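Local coordinates for sporozoite microneme protein essential for cell traversal (PDB 4U5A) that probably helps Plasmodium sporozoites pass through host cells, as a secreted microneme protein built as a four-helix bundle, at residues I71-F75 with L196-S200; E13-L17 with K95-K99. All coordinates share one frame; numbering follows the deposited sequence.

Interaction 1 of 2, residues I71-F75 with L196-S200; sequences ILRSF and LKNIS
Where helix 167-197 of the four-helix bundle runs out, its last turn and the short tail beyond it close round Phe75 of helix 59-84, which meets Leu196, Ile199 and Ser200. The ring is the centre of the contact. Leu196 lies over one of its faces: CD2 stands 3.9 Å from the centroid of the Phe75 ring, 14° off the normal, a CH-pi contact shifted somewhat toward the rim. The other methyl, Leu196 CD1, turns to the root of the ring, 3.8 Å from Phe75 CB, and also reaches Ile71 CG2 at 3.9 Å. A branched leucine suits this place because one methyl can press on the aromatic face while its twin fills the step between Phe75 and Ile71, one turn apart on their helix. Phe75 gets across the gap because its CG is anti to the backbone N (chi1 174°), which carries the ring out to the chain end. There Phe75 CZ meets Ile199 CG1 at 3.7 Å, with the two side chains at about a right angle, and Ser200 CB comes in at the ring edge, 3.9 Å from Phe75 CE1. No hydrogen bond joins the two segments; Ile199 O of the tail is instead bonded by Gln94 NE2 of helix 88-126. The type I turn from Lys197 to Ser200 bends the chain back toward the ring. Leucine over phenylalanine, with the turn folded in at the ring edge, is characteristic helix-to-helix packing of a four-helix bundle, here near one end of it.

Interaction 2 of 2, residues E13-L17 with K95-K99; sequences EFDKL and KEKIK
Leu17 CD1 touches both Lys95 and Ile98 and so sits against two residues (i and i+3) on the same side of helix 88-126. It lies 3.8 Å from Lys95 CG, the two side chains meeting at about a right angle, and 4.0 Å from Ile98 CG2. The lysine therefore offers its methylene chain to the leucine and carries its charge on toward the partly exposed margin. Ile98 uses its two ends separately: while CG2 meets Leu17, CD1 approaches Phe14 CE1 at 3.7 Å, obliquely to the ring. A beta-branched residue can do this because its methyls leave in different directions, one for each neighbour. Phe14 also has its CZ 4.3 Å from Lys95 CB, a looser contact.

The two segments belong to helices 10-39 and 88-126 of the four-helix bundle and run nearly parallel, their axes 9° apart in direction and 11.1 Å apart at closest approach. At that spacing the larger side chains have to span much of the gap.

Toward the surface, Lys95 NZ forms a salt bridge with Glu13 OE1 at 3.4 Å, long enough that the hydrogen bond within it is weak. Lys95 leaves its backbone with CG anti to N and kinks at chi3 (80°), which steps CE aside and leaves NZ beside the carboxylate only at this long distance; Glu13, extended beyond CG, reaches out to meet it. Long, flexible residues suit this margin, since both can bridge the gap from the helix backbone while remaining partly exposed. Behind this first shell, helix 59-84 backs the apolar part: Ile76 packs on both Phe14 and Leu17, and Val83 also touches Phe14. Beside them Asp15 pairs with Lys80 of the same helix.

Interactions 1 and 2 are adjoining parts of one helical bundle, their centres about 11 Å apart on the same side of the chain's centre. They meet directly through apolar side chains: Phe75 CE2 lies 4.0 Å from Ile98 CD1, and Ile199 CD1 lies 4.1 Å from Ile98 CG1. Nearer the surface, Ile199 CG2 packs on Lys97 CD at 3.8 Å. Ile98 thus connects the Phe14 and Leu17 packing of interaction 2 with the Phe75 and Ile199 packing of interaction 1. Their segments alternate along the chain, and together they bring helices 10-39, 59-84, 88-126 and 167-197 into one continuous patch of side-chain packing.

Interaction 1 of 2, residues I71-F75 with L196-S200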
# COMPACT_ATOMS: atom_id res chain seq x y z
N ILE A 71 -2.26 -11.38 -9.00
CA ILE A 71 -3.54 -12.05 -8.83
C ILE A 71 -4.59 -11.45 -9.76
O ILE A 71 -5.38 -12.18 -10.37
CB ILE A 71 -4.03 -11.98 -7.36
CG1 ILE A 71 -3.25 -12.98 -6.50
CG2 ILE A 71 -5.51 -12.32 -7.25
CD1 ILE A 71 -3.67 -13.00 -5.04
N LEU A 72 -4.59 -10.13 -9.89
CA LEU A 72 -5.57 -9.48 -10.74
C LEU A 72 -5.28 -9.79 -12.21
O LEU A 72 -6.19 -10.06 -12.98
CB LEU A 72 -5.57 -7.97 -10.54
CG LEU A 72 -6.71 -7.36 -11.37
CD1 LEU A 72 -7.91 -7.04 -10.48
CD2 LEU A 72 -6.28 -6.16 -12.19
N ARG A 73 -4.00 -9.75 -12.58
CA ARG A 73 -3.60 -10.02 -13.95
C ARG A 73 -3.93 -11.45 -14.33
O ARG A 73 -4.37 -11.73 -15.44
CB ARG A 73 -2.11 -9.74 -14.15
CG ARG A 73 -1.66 -9.85 -15.60
CD ARG A 73 -0.24 -9.35 -15.81
NE ARG A 73 -0.14 -7.90 -15.69
CZ ARG A 73 -0.39 -7.05 -16.68
NH1 ARG A 73 -0.77 -7.50 -17.87
NH2 ARG A 73 -0.27 -5.74 -16.48
N SER A 74 -3.73 -12.36 -13.38
CA SER A 74 -4.04 -13.77 -13.62
C SER A 74 -5.54 -13.96 -13.77
O SER A 74 -5.99 -14.78 -14.57
CB SER A 74 -3.51 -14.64 -12.48
OG SER A 74 -2.14 -14.95 -12.66
N PHE A 75 -6.32 -13.20 -13.00
CA PHE A 75 -7.77 -13.30 -13.08
C PHE A 75 -8.31 -12.86 -14.43
O PHE A 75 -9.14 -13.54 -15.03
CB PHE A 75 -8.43 -12.47 -11.98
CG PHE A 75 -9.93 -12.42 -12.09
CD1 PHE A 75 -10.71 -13.46 -11.60
CD2 PHE A 75 -10.56 -11.35 -12.72
CE1 PHE A 75 -12.09 -13.42 -11.71
CE2 PHE A 75 -11.93 -11.31 -12.83
CZ PHE A 75 -12.70 -12.34 -12.33
N LEU A 196 -12.95 -11.20 -6.27
CA LEU A 196 -12.75 -11.73 -7.61
C LEU A 196 -13.54 -13.02 -7.80
O LEU A 196 -14.04 -13.30 -8.89
CB LEU A 196 -11.27 -11.98 -7.89
CG LEU A 196 -10.42 -10.73 -8.14
CD1 LEU A 196 -8.99 -11.13 -8.45
CD2 LEU A 196 -11.00 -9.91 -9.28
N LYS A 197 -13.66 -13.80 -6.73
CA LYS A 197 -14.41 -15.04 -6.78
C LYS A 197 -15.90 -14.78 -6.99
O LYS A 197 -16.59 -15.54 -7.66
CB LYS A 197 -14.19 -15.86 -5.51
CG LYS A 197 -14.71 -17.28 -5.59
CD LYS A 197 -14.74 -17.95 -4.24
CE LYS A 197 -15.52 -19.26 -4.30
NZ LYS A 197 -15.73 -19.86 -2.96
N ASN A 198 -16.38 -13.67 -6.43
CA ASN A 198 -17.79 -13.30 -6.53
C ASN A 198 -18.18 -12.86 -7.94
O ASN A 198 -19.36 -12.67 -8.24
CB ASN A 198 -18.12 -12.18 -5.54
CG ASN A 198 -18.23 -12.67 -4.11
OD1 ASN A 198 -18.04 -13.85 -3.83
ND2 ASN A 198 -18.52 -11.76 -3.19
N ILE A 199 -17.18 -12.71 -8.80
CA ILE A 199 -17.41 -12.33 -10.19
C ILE A 199 -16.67 -13.30 -11.10
O ILE A 199 -16.48 -13.04 -12.29
CB ILE A 199 -16.95 -10.88 -10.48
CG1 ILE A 199 -15.42 -10.77 -10.39
CG2 ILE A 199 -17.61 -9.91 -9.51
CD1 ILE A 199 -14.89 -9.39 -10.71
N SER A 200 -16.25 -14.42 -10.51
CA SER A 200 -15.57 -15.49 -11.23
C SER A 200 -16.58 -16.54 -11.71
O SER A 200 -17.77 -16.44 -11.43
CB SER A 200 -14.51 -16.14 -10.34
OG SER A 200 -13.73 -17.08 -11.07

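Interaction 2 of 2, residues E13-L17 with K95-K99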
# COMPACT_ATOMS: atom_id res chain seq x y z
N GLU A 13 -8.97 -4.33 -24.30
CA GLU A 13 -9.50 -3.48 -23.23
C GLU A 13 -9.26 -4.11 -21.86
O GLU A 13 -8.93 -3.41 -20.89
CB GLU A 13 -10.99 -3.22 -23.47
CG GLU A 13 -11.28 -2.33 -24.68
CD GLU A 13 -12.75 -2.29 -25.05
OE1 GLU A 13 -13.47 -3.26 -24.75
OE2 GLU A 13 -13.18 -1.28 -25.66
N PHE A 14 -9.41 -5.43 -21.79
CA PHE A 14 -9.11 -6.17 -20.57
C PHE A 14 -7.61 -6.09 -20.28
O PHE A 14 -7.18 -5.91 -19.13
CB PHE A 14 -9.59 -7.62 -20.69
CG PHE A 14 -11.05 -7.79 -20.39
CD1 PHE A 14 -11.46 -8.43 -19.23
CD2 PHE A 14 -12.01 -7.30 -21.26
CE1 PHE A 14 -12.81 -8.58 -18.94
CE2 PHE A 14 -13.36 -7.45 -20.98
CZ PHE A 14 -13.76 -8.09 -19.82
N ASP A 15 -6.82 -6.24 -21.34
CA ASP A 15 -5.38 -6.05 -21.26
C ASP A 15 -5.06 -4.67 -20.68
O ASP A 15 -4.12 -4.51 -19.89
CB ASP A 15 -4.73 -6.22 -22.63
CG ASP A 15 -4.65 -7.68 -23.06
OD1 ASP A 15 -4.80 -8.57 -22.19
OD2 ASP A 15 -4.43 -7.94 -24.27
N LYS A 16 -5.86 -3.68 -21.06
CA LYS A 16 -5.71 -2.32 -20.53
C LYS A 16 -6.03 -2.28 -19.04
O LYS A 16 -5.37 -1.57 -18.28
CB LYS A 16 -6.58 -1.34 -21.29
N LEU A 17 -7.06 -3.02 -18.62
CA LEU A 17 -7.35 -3.13 -17.19
C LEU A 17 -6.12 -3.65 -16.43
O LEU A 17 -5.70 -3.05 -15.43
CB LEU A 17 -8.55 -4.05 -16.95
CG LEU A 17 -9.92 -3.46 -17.30
CD1 LEU A 17 -11.01 -4.52 -17.23
CD2 LEU A 17 -10.24 -2.31 -16.36
N LYS A 95 -16.54 -5.95 -17.04
CA LYS A 95 -15.47 -4.98 -17.14
C LYS A 95 -15.63 -3.92 -16.04
O LYS A 95 -14.68 -3.58 -15.33
CB LYS A 95 -15.47 -4.33 -18.52
CG LYS A 95 -14.27 -3.48 -18.84
CD LYS A 95 -14.20 -3.21 -20.34
CE LYS A 95 -15.15 -2.09 -20.72
NZ LYS A 95 -15.13 -1.81 -22.18
N GLU A 96 -16.87 -3.46 -15.88
CA GLU A 96 -17.22 -2.52 -14.82
C GLU A 96 -16.90 -3.07 -13.42
O GLU A 96 -16.31 -2.37 -12.59
CB GLU A 96 -18.71 -2.18 -14.92
CG GLU A 96 -19.28 -1.41 -13.75
CD GLU A 96 -20.80 -1.32 -13.82
OE1 GLU A 96 -21.38 -1.82 -14.81
OE2 GLU A 96 -21.41 -0.77 -12.88
N LYS A 97 -17.25 -4.33 -13.17
CA LYS A 97 -17.00 -4.98 -11.89
C LYS A 97 -15.51 -5.07 -11.56
O LYS A 97 -15.08 -4.81 -10.43
CB LYS A 97 -17.63 -6.38 -11.88
CG LYS A 97 -19.15 -6.38 -11.87
CD LYS A 97 -19.70 -7.79 -11.86
CE LYS A 97 -21.22 -7.80 -11.81
NZ LYS A 97 -21.77 -9.18 -11.85
N ILE A 98 -14.72 -5.45 -12.57
CA ILE A 98 -13.28 -5.54 -12.40
C ILE A 98 -12.70 -4.17 -12.08
O ILE A 98 -11.88 -4.03 -11.16
CB ILE A 98 -12.61 -6.13 -13.67
CG1 ILE A 98 -13.08 -7.57 -13.89
CG2 ILE A 98 -11.10 -6.09 -13.54
CD1 ILE A 98 -12.65 -8.15 -15.22
N LYS A 99 -13.15 -3.15 -12.81
CA LYS A 99 -12.73 -1.78 -12.53
C LYS A 99 -13.05 -1.40 -11.09
O LYS A 99 -12.23 -0.79 -10.40
CB LYS A 99 -13.40 -0.82 -13.50